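Local coordinates for putative lipoprotein (Bacteroides fragilis, PDB 3QNK) that probably binds glycans at the outer membrane as a SusD-like lipoprotein, presumably helping a partner transporter to take them up, at residues Asp248-Thr260 against Tyr266-Gln278. Residues are numbered along the deposited sequence; the frame is centred on the assembly and turned at random.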
loop_
_atom_site.group_PDB
_atom_site.type_symbol
_atom_site.label_atom_id
_atom_site.label_comp_id
_atom_site.label_asym_id
_atom_site.label_seq_id
_atom_site.Cartn_x
_atom_site.Cartn_y
_atom_site.Cartn_z
ATOM N N ASP B 248 3.643 -1.366 -15.010
ATOM C CA ASP B 248 5.086 -1.220 -15.100
ATOM C C ASP B 248 5.835 -2.460 -15.477
ATOM O O ASP B 248 5.479 -3.559 -15.068
ATOM C CB ASP B 248 5.680 -0.639 -13.803
ATOM C CG ASP B 248 5.319 -1.310 -12.509
ATOM O OD1 ASP B 248 4.109 -1.432 -12.221
ATOM O OD2 ASP B 248 6.240 -1.615 -11.734
ATOM N N VAL B 249 6.942 -2.240 -16.214
ATOM C CA VAL B 249 7.928 -3.228 -16.687
ATOM C C VAL B 249 8.585 -3.969 -15.491
ATOM O O VAL B 249 9.037 -5.116 -15.621
ATOM C CB VAL B 249 9.002 -2.532 -17.595
ATOM C CG1 VAL B 249 10.073 -1.793 -16.791
ATOM C CG2 VAL B 249 9.667 -3.513 -18.549
ATOM N N TYR B 250 8.637 -3.287 -14.340
ATOM C CA TYR B 250 9.260 -3.771 -13.122
ATOM C C TYR B 250 8.354 -4.747 -12.382
ATOM O O TYR B 250 8.842 -5.482 -11.523
ATOM C CB TYR B 250 9.653 -2.567 -12.242
ATOM C CG TYR B 250 10.749 -1.713 -12.856
ATOM C CD1 TYR B 250 11.966 -2.275 -13.244
ATOM C CD2 TYR B 250 10.577 -0.342 -13.039
ATOM C CE1 TYR B 250 12.992 -1.494 -13.777
ATOM C CE2 TYR B 250 11.599 0.450 -13.575
ATOM C CZ TYR B 250 12.806 -0.132 -13.942
ATOM O OH TYR B 250 13.833 0.606 -14.485
ATOM N N ASN B 251 7.049 -4.785 -12.734
ATOM C CA ASN B 251 6.105 -5.670 -12.058
ATOM C C ASN B 251 5.351 -6.605 -13.034
ATOM O O ASN B 251 4.594 -7.487 -12.594
ATOM C CB ASN B 251 5.158 -4.845 -11.200
ATOM C CG ASN B 251 5.841 -4.436 -9.907
ATOM O OD1 ASN B 251 6.283 -5.280 -9.098
ATOM N ND2 ASN B 251 6.017 -3.135 -9.720
ATOM N N ASN B 252 5.648 -6.455 -14.345
ATOM C CA ASN B 252 5.072 -7.260 -15.410
ATOM C C ASN B 252 5.542 -8.703 -15.273
ATOM O O ASN B 252 6.724 -8.985 -15.461
ATOM C CB ASN B 252 5.425 -6.683 -16.782
ATOM C CG ASN B 252 4.831 -7.470 -17.911
ATOM O OD1 ASN B 252 5.370 -8.498 -18.340
ATOM N ND2 ASN B 252 3.680 -7.033 -18.372
HETATM N N MSE B 253 4.599 -9.605 -14.964
HETATM C CA MSE B 253 4.791 -11.033 -14.737
HETATM C C MSE B 253 5.650 -11.722 -15.818
HETATM O O MSE B 253 6.494 -12.557 -15.473
HETATM C CB MSE B 253 3.440 -11.721 -14.619
HETATM C CG MSE B 253 3.558 -13.137 -14.160
HETATM SE SE MSE B 253 1.923 -13.882 -13.566
HETATM C CE MSE B 253 2.736 -15.113 -12.430
HETATM N N MSE B 254 5.448 -11.372 -17.106
HETATM C CA MSE B 254 6.200 -11.959 -18.214
HETATM C C MSE B 254 7.647 -11.467 -18.246
HETATM O O MSE B 254 8.551 -12.295 -18.313
HETATM C CB MSE B 254 5.512 -11.651 -19.540
HETATM C CG MSE B 254 6.129 -12.396 -20.709
HETATM SE SE MSE B 254 5.732 -11.598 -22.426
HETATM C CE MSE B 254 6.759 -12.890 -23.591
ATOM N N VAL B 255 7.871 -10.130 -18.231
ATOM C CA VAL B 255 9.206 -9.530 -18.308
ATOM C C VAL B 255 10.026 -9.945 -17.078
ATOM O O VAL B 255 11.183 -10.324 -17.227
ATOM C CB VAL B 255 9.114 -7.997 -18.483
ATOM C CG1 VAL B 255 10.488 -7.331 -18.438
ATOM C CG2 VAL B 255 8.408 -7.650 -19.784
ATOM N N CYS B 256 9.406 -9.967 -15.896
ATOM C CA CYS B 256 10.047 -10.352 -14.649
ATOM C C CYS B 256 10.550 -11.775 -14.651
ATOM O O CYS B 256 11.481 -12.052 -13.910
ATOM C CB CYS B 256 9.094 -10.145 -13.483
ATOM S SG CYS B 256 8.914 -8.420 -12.990
ATOM N N ASN B 257 9.913 -12.691 -15.401
ATOM C CA ASN B 257 10.296 -14.094 -15.370
ATOM C C ASN B 257 10.845 -14.582 -16.709
ATOM O O ASN B 257 11.126 -15.781 -16.868
ATOM C CB ASN B 257 9.120 -14.932 -14.894
ATOM C CG ASN B 257 8.745 -14.585 -13.464
ATOM O OD1 ASN B 257 9.435 -14.929 -12.497
ATOM N ND2 ASN B 257 7.699 -13.805 -13.304
HETATM N N MSE B 258 11.094 -13.638 -17.628
HETATM C CA MSE B 258 11.642 -13.922 -18.938
HETATM C C MSE B 258 13.183 -14.067 -18.884
HETATM O O MSE B 258 13.833 -13.367 -18.097
HETATM C CB MSE B 258 11.244 -12.793 -19.882
HETATM C CG MSE B 258 11.449 -13.107 -21.362
HETATM SE SE MSE B 258 11.070 -11.547 -22.481
HETATM C CE MSE B 258 9.289 -11.283 -21.844
ATOM N N VAL B 259 13.766 -14.932 -19.769
ATOM C CA VAL B 259 15.230 -15.122 -19.876
ATOM C C VAL B 259 15.857 -13.756 -20.120
ATOM O O VAL B 259 15.350 -12.995 -20.957
ATOM C CB VAL B 259 15.643 -16.150 -20.960
ATOM C CG1 VAL B 259 17.134 -16.463 -20.882
ATOM C CG2 VAL B 259 14.830 -17.438 -20.848
ATOM N N THR B 260 16.925 -13.416 -19.372
ATOM C CA THR B 260 17.538 -12.097 -19.530
ATOM C C THR B 260 18.436 -11.991 -20.768
ATOM O O THR B 260 18.179 -11.153 -21.632
ATOM C CB THR B 260 18.279 -11.684 -18.275
ATOM O OG1 THR B 260 17.345 -11.748 -17.208
ATOM C CG2 THR B 260 18.815 -10.266 -18.364
ATOM N N TYR B 266 17.621 -10.786 -29.563
ATOM C CA TYR B 266 16.582 -9.913 -29.038
ATOM C C TYR B 266 17.099 -8.825 -28.097
ATOM O O TYR B 266 17.476 -7.773 -28.587
ATOM C CB TYR B 266 15.474 -10.759 -28.410
ATOM C CG TYR B 266 14.714 -11.520 -29.473
ATOM C CD1 TYR B 266 13.962 -10.849 -30.437
ATOM C CD2 TYR B 266 14.823 -12.903 -29.579
ATOM C CE1 TYR B 266 13.277 -11.540 -31.433
ATOM C CE2 TYR B 266 14.157 -13.604 -30.589
ATOM C CZ TYR B 266 13.389 -12.915 -31.517
ATOM O OH TYR B 266 12.704 -13.579 -32.501
ATOM N N GLY B 267 17.078 -9.041 -26.790
ATOM C CA GLY B 267 17.519 -8.035 -25.832
ATOM C C GLY B 267 17.655 -8.562 -24.428
ATOM O O GLY B 267 17.497 -9.763 -24.198
ATOM N N ASP B 268 17.910 -7.650 -23.473
ATOM C CA ASP B 268 18.093 -7.978 -22.061
ATOM C C ASP B 268 17.021 -7.320 -21.167
ATOM O O ASP B 268 17.245 -7.087 -19.960
ATOM C CB ASP B 268 19.508 -7.599 -21.607
ATOM C CG ASP B 268 19.971 -6.188 -21.929
ATOM O OD1 ASP B 268 19.100 -5.288 -22.074
ATOM O OD2 ASP B 268 21.199 -5.976 -21.998
ATOM N N ARG B 269 15.833 -7.121 -21.739
ATOM C CA ARG B 269 14.681 -6.528 -21.080
ATOM C C ARG B 269 14.193 -7.385 -19.898
ATOM O O ARG B 269 13.732 -6.817 -18.911
ATOM C CB ARG B 269 13.541 -6.303 -22.094
ATOM C CG ARG B 269 12.525 -5.249 -21.662
ATOM C CD ARG B 269 12.475 -4.105 -22.632
ATOM N NE ARG B 269 11.834 -2.938 -22.027
ATOM C CZ ARG B 269 10.590 -2.541 -22.273
ATOM N NH1 ARG B 269 9.828 -3.206 -23.129
ATOM N NH2 ARG B 269 10.098 -1.473 -21.664
ATOM N N GLY B 270 14.324 -8.714 -19.993
ATOM C CA GLY B 270 13.923 -9.653 -18.938
ATOM C C GLY B 270 14.706 -9.530 -17.633
ATOM O O GLY B 270 15.794 -8.933 -17.610
ATOM N N TRP B 271 14.139 -10.065 -16.523
ATOM C CA TRP B 271 14.754 -10.044 -15.193
ATOM C C TRP B 271 15.052 -11.458 -14.669
ATOM O O TRP B 271 15.528 -11.611 -13.549
ATOM C CB TRP B 271 13.893 -9.266 -14.161
ATOM C CG TRP B 271 13.464 -7.889 -14.583
ATOM C CD1 TRP B 271 12.199 -7.491 -14.910
ATOM C CD2 TRP B 271 14.302 -6.744 -14.764
ATOM N NE1 TRP B 271 12.198 -6.168 -15.299
ATOM C CE2 TRP B 271 13.477 -5.682 -15.219
ATOM C CE3 TRP B 271 15.684 -6.514 -14.623
ATOM C CZ2 TRP B 271 13.985 -4.404 -15.506
ATOM C CZ3 TRP B 271 16.185 -5.245 -14.900
ATOM C CH2 TRP B 271 15.338 -4.204 -15.323
ATOM N N GLY B 272 14.831 -12.475 -15.476
ATOM C CA GLY B 272 15.116 -13.859 -15.092
ATOM C C GLY B 272 14.021 -14.472 -14.253
ATOM O O GLY B 272 13.433 -15.476 -14.648
ATOM N N GLY B 273 13.734 -13.835 -13.115
ATOM C CA GLY B 273 12.694 -14.220 -12.179
ATOM C C GLY B 273 12.889 -15.598 -11.631
ATOM O O GLY B 273 13.960 -15.900 -11.105
ATOM N N LEU B 274 11.870 -16.447 -11.784
ATOM C CA LEU B 274 11.878 -17.824 -11.283
ATOM C C LEU B 274 13.038 -18.613 -11.869
ATOM O O LEU B 274 13.326 -18.496 -13.060
ATOM C CB LEU B 274 10.548 -18.522 -11.622
ATOM C CG LEU B 274 9.291 -17.964 -10.976
ATOM C CD1 LEU B 274 8.091 -18.246 -11.825
ATOM C CD2 LEU B 274 9.108 -18.494 -9.608
ATOM N N GLY B 275 13.679 -19.404 -11.032
ATOM C CA GLY B 275 14.795 -20.250 -11.419
ATOM C C GLY B 275 14.519 -21.679 -11.003
ATOM O O GLY B 275 14.848 -22.061 -9.876
ATOM N N PRO B 276 13.865 -22.485 -11.869
ATOM C CA PRO B 276 13.603 -23.892 -11.505
ATOM C C PRO B 276 14.876 -24.572 -10.961
ATOM O O PRO B 276 15.968 -24.319 -11.472
ATOM C CB PRO B 276 13.146 -24.518 -12.827
ATOM C CG PRO B 276 12.594 -23.393 -13.613
ATOM C CD PRO B 276 13.383 -22.184 -13.231
ATOM N N THR B 277 14.746 -25.382 -9.896
ATOM C CA THR B 277 15.879 -26.046 -9.246
ATOM C C THR B 277 16.216 -27.376 -9.892
ATOM O O THR B 277 15.393 -27.995 -10.571
ATOM C CB THR B 277 15.519 -26.336 -7.797
ATOM O OG1 THR B 277 14.242 -26.984 -7.821
ATOM C CG2 THR B 277 15.455 -25.103 -6.940
ATOM N N GLN B 278 17.398 -27.878 -9.594
ATOM C CA GLN B 278 17.769 -29.183 -10.084
ATOM C C GLN B 278 16.849 -30.232 -9.426
ATOM O O GLN B 278 16.478 -31.203 -10.076
ATOM C CB GLN B 278 19.259 -29.433 -9.826
ATOM C CG GLN B 278 19.827 -30.608 -10.592
ATOM C CD GLN B 278 19.426 -30.568 -12.042
ATOM O OE1 GLN B 278 19.523 -29.526 -12.712
ATOM N NE2 GLN B 278 18.881 -31.676 -12.517
#
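The indole of W271 lies against the short helix 253-257 and the turn before it, and its large, flat, partly polar ring suits both neighbours. W271 NE1 gives a weak hydrogen bond to V249 O (3.3 Å), which sits at the ring edge, while the six-membered ring meets Y250 obliquely, planes at 31°, with W271 CZ2 3.5 Å from Y250 CE1. C256 adds to the contact: its CA lies at the indole edge, in plane, and C256 SG is 3.9 Å from W271 CD1. A chi1 of 175° swings V255 CG1 alongside the indole, 3.9 Å from W271 CD1. Main-chain bonds fix the register, W271 N to V255 O (3.0 Å) and G272 N to M258 O (2.9 Å). Lacking side chains, G270, G272 and G273 let the backbones run close (N257 CA to G273 CA 4.0 Å); positive phi also suits glycine at G272 and G273. N257 uses both ends of its amide: OD1 accepts L274 N in the carbonyl plane, on a lone pair (3.0 Å), and ND2 donates to M253 O and G35 O, fixing its rotation. N252, at the N-cap, accepts V255 N and, weakly, M254 N through OD1; its short amide can take up these first N-H groups. Buried T260 pairs its hydroxyl with D353 O while CG2 rests against G270 O. V249 CG2 lies over one face of the R269 guanidinium, toward its rim; long, N-H-rich R269 joins P373 O to M138 O of the second subunit. Thus the loop leading to helix 278-283 folds back on helix 253-257, with M253 on strand 384-387 and N257 and L274 both against V361 of strand 360-361.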